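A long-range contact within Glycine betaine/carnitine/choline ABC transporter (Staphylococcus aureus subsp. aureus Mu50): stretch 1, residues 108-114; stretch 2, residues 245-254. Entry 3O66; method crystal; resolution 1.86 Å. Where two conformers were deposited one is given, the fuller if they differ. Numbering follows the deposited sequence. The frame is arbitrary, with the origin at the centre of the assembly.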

# COMPACT_ATOMS: atom_id res chain seq x y z
N ASP A 108 12.65 -1.04 -5.57
CA ASP A 108 11.91 -2.30 -5.65
C ASP A 108 10.95 -2.38 -4.46
O ASP A 108 11.22 -1.80 -3.42
CB ASP A 108 12.85 -3.50 -5.65
CG ASP A 108 13.59 -3.69 -6.98
OD1 ASP A 108 13.27 -3.02 -7.99
OD2 ASP A 108 14.51 -4.53 -7.01
N SER A 109 9.84 -3.09 -4.62
CA SER A 109 8.80 -3.10 -3.61
C SER A 109 9.19 -3.68 -2.28
O SER A 109 10.00 -4.64 -2.19
CB SER A 109 7.54 -3.80 -4.14
OG SER A 109 6.51 -3.85 -3.14
N TYR A 110 8.63 -3.09 -1.23
CA TYR A 110 8.66 -3.70 0.11
C TYR A 110 8.16 -5.16 0.13
O TYR A 110 8.56 -5.94 1.00
CB TYR A 110 7.80 -2.89 1.05
CG TYR A 110 8.40 -1.55 1.40
CD1 TYR A 110 9.66 -1.46 2.00
CD2 TYR A 110 7.69 -0.37 1.15
CE1 TYR A 110 10.20 -0.24 2.33
CE2 TYR A 110 8.21 0.88 1.46
CZ TYR A 110 9.46 0.93 2.05
OH TYR A 110 9.98 2.14 2.38
N GLY A 111 7.26 -5.49 -0.80
CA GLY A 111 6.74 -6.86 -0.93
C GLY A 111 5.23 -6.92 -0.79
O GLY A 111 4.63 -7.99 -0.93
N PHE A 112 4.60 -5.77 -0.55
CA PHE A 112 3.14 -5.71 -0.52
C PHE A 112 2.58 -4.72 -1.57
O PHE A 112 3.30 -3.87 -2.08
CB PHE A 112 2.64 -5.33 0.90
CG PHE A 112 2.98 -3.91 1.35
CD1 PHE A 112 2.07 -2.86 1.16
CD2 PHE A 112 4.18 -3.64 2.00
CE1 PHE A 112 2.35 -1.57 1.59
CE2 PHE A 112 4.50 -2.34 2.44
CZ PHE A 112 3.58 -1.30 2.25
N ALA A 113 1.29 -4.90 -1.87
CA ALA A 113 0.48 -3.96 -2.64
C ALA A 113 -0.73 -3.50 -1.81
O ALA A 113 -1.35 -4.31 -1.10
CB ALA A 113 0.03 -4.59 -3.94
N ASN A 114 -1.02 -2.20 -1.89
CA ASN A 114 -2.16 -1.58 -1.23
C ASN A 114 -3.13 -1.11 -2.32
O ASN A 114 -2.95 -0.03 -2.91
CB ASN A 114 -1.70 -0.41 -0.36
CG ASN A 114 -2.81 0.13 0.53
OD1 ASN A 114 -3.99 -0.22 0.36
ND2 ASN A 114 -2.45 0.97 1.49
N THR A 245 13.65 -4.21 1.03
CA THR A 245 13.06 -4.72 -0.21
C THR A 245 12.62 -6.19 -0.07
O THR A 245 13.44 -7.04 0.28
CB THR A 245 14.07 -4.57 -1.38
OG1 THR A 245 14.29 -3.17 -1.62
CG2 THR A 245 13.56 -5.25 -2.67
N GLY A 246 11.33 -6.48 -0.34
CA GLY A 246 10.76 -7.82 -0.15
C GLY A 246 10.44 -8.25 1.28
O GLY A 246 9.88 -9.33 1.49
N LYS A 247 10.78 -7.44 2.28
CA LYS A 247 10.63 -7.86 3.69
C LYS A 247 9.24 -7.72 4.36
O LYS A 247 9.04 -8.12 5.54
CB LYS A 247 11.71 -7.23 4.58
CG LYS A 247 13.13 -7.27 4.02
CD LYS A 247 13.76 -8.70 3.94
CE LYS A 247 14.94 -8.72 2.93
NZ LYS A 247 16.16 -7.99 3.48
N ILE A 248 8.29 -7.13 3.64
CA ILE A 248 6.95 -6.98 4.16
C ILE A 248 5.94 -7.51 3.16
O ILE A 248 5.63 -6.82 2.16
CB ILE A 248 6.63 -5.49 4.52
CG1 ILE A 248 7.78 -4.87 5.34
CG2 ILE A 248 5.31 -5.41 5.28
CD1 ILE A 248 7.55 -3.42 5.73
N SER A 249 5.47 -8.74 3.38
CA SER A 249 4.42 -9.29 2.51
C SER A 249 3.13 -8.52 2.73
O SER A 249 3.03 -7.77 3.68
CB SER A 249 4.19 -10.76 2.79
OG SER A 249 3.71 -10.97 4.11
N THR A 250 2.14 -8.71 1.87
CA THR A 250 0.82 -8.12 2.13
C THR A 250 0.21 -8.55 3.48
O THR A 250 -0.29 -7.70 4.24
CB THR A 250 -0.11 -8.35 0.95
OG1 THR A 250 0.52 -7.77 -0.20
CG2 THR A 250 -1.49 -7.68 1.16
N SER A 251 0.31 -9.84 3.79
CA SER A 251 -0.16 -10.41 5.07
C SER A 251 0.55 -9.74 6.26
O SER A 251 -0.04 -9.46 7.29
CB SER A 251 0.15 -11.92 5.12
OG SER A 251 -0.58 -12.63 4.13
N GLU A 252 1.84 -9.47 6.11
CA GLU A 252 2.61 -8.83 7.18
C GLU A 252 2.22 -7.37 7.36
O GLU A 252 2.12 -6.90 8.49
CB GLU A 252 4.12 -8.95 6.90
CG GLU A 252 4.99 -8.52 8.06
CD GLU A 252 4.82 -9.40 9.29
OE1 GLU A 252 4.29 -10.54 9.17
OE2 GLU A 252 5.26 -8.96 10.38
N MSE A 253 1.97 -6.66 6.26
CA MSE A 253 1.51 -5.26 6.35
C MSE A 253 0.15 -5.19 7.03
O MSE A 253 -0.09 -4.25 7.78
CB MSE A 253 1.41 -4.61 4.96
CG MSE A 253 1.27 -3.05 4.97
SE MSE A 253 2.85 -2.18 5.78
CE MSE A 253 2.09 -1.65 7.50
N GLN A 254 -0.73 -6.15 6.73
CA GLN A 254 -2.02 -6.24 7.42
C GLN A 254 -1.80 -6.37 8.92
O GLN A 254 -2.40 -5.62 9.71
CB GLN A 254 -2.86 -7.41 6.91
CG GLN A 254 -3.38 -7.25 5.46
CD GLN A 254 -3.70 -8.59 4.85
OE1 GLN A 254 -3.59 -9.63 5.52
NE2 GLN A 254 -4.11 -8.60 3.58

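The apolar centre of this contact is the ring of Phe112, a buried side chain whose CA-to-CB bond points toward the second stretch and whose chi1 is p. Met253, present as selenomethionine, lies over one face of the ring: its CG is 3.8 Å from the centroid of the Phe112 ring and only 8° off the normal, a CH-pi contact, while its SE is 4.0 Å from the same centroid and 26° off the normal, a selenium counterpart of the sulfur-aromatic interaction. The closest atoms of the pair are Phe112 CZ and Met253 SE, 3.7 Å apart, so the polarizable selenium leans toward the far end of the ring. Ile248 packs against the same ring, its CG2 3.9 Å from Phe112 CD2 and offset to the face that Met253 covers, while its carbonyl oxygen sits at the ring edge, near the ring plane. Further along, the contact loosens: Tyr110 CB and Ile248 CB are 4.5 Å apart, and the CA-to-CB bond of Tyr110 points away from the second stretch, so this residue engages mainly through its backbone.

Around this centre the main chains run close together. Ile248 N donates to Tyr110 O at 2.9 Å with an N-H...acceptor angle of 167°, a nearly straight bond that ties the two backbones beside the apolar cluster. Gly246 N donates to Ser109 O, also at 2.9 Å, at 151°. Lys247 N comes within 3.0 Å of Tyr110 O, but its angle is poor and it makes no hydrogen bond there. The approach of Phe112 N to Ile248 O, at 3.1 Å, is likewise too badly angled to count as one.

Gly111 fits where a side chain could not. An ideal CB on Gly111 would point toward the second stretch and lie 2.9 Å from Ile248 O, a clash, and a tight 3.2 Å from Gly246 O; its phi/psi of 122/-1 would also jam that CB against the carbonyl oxygen of Tyr110. With only hydrogens on the alpha carbon, Gly111 CA can face Gly246 CA at 4.2 Å. Gly246 has a positive phi of 76°, which itself favours glycine, but a CB there would point away from the first stretch.

At the start of the helix, Thr250 OG1 reaches back to the first stretch, 3.3 Å from Phe112 CA, and accepts a weak hydrogen bond from Ala113 N at 3.4 Å. Just before it, Ser249 occupies the N-cap position; its OG accepts from Glu252 N at 3.1 Å, satisfying a backbone amide in the first turn. Ser109 OG plays a comparable local part, accepting from Gly111 N at 3.0 Å and so bracing the bend that carries Tyr110. At the exposed margin, Asp108 CB rests 3.5 Å from Thr245 CG2, an aliphatic touch, while Asp108 OD1 and Thr245 OG1 are hydrogen-bonded elsewhere in the structure.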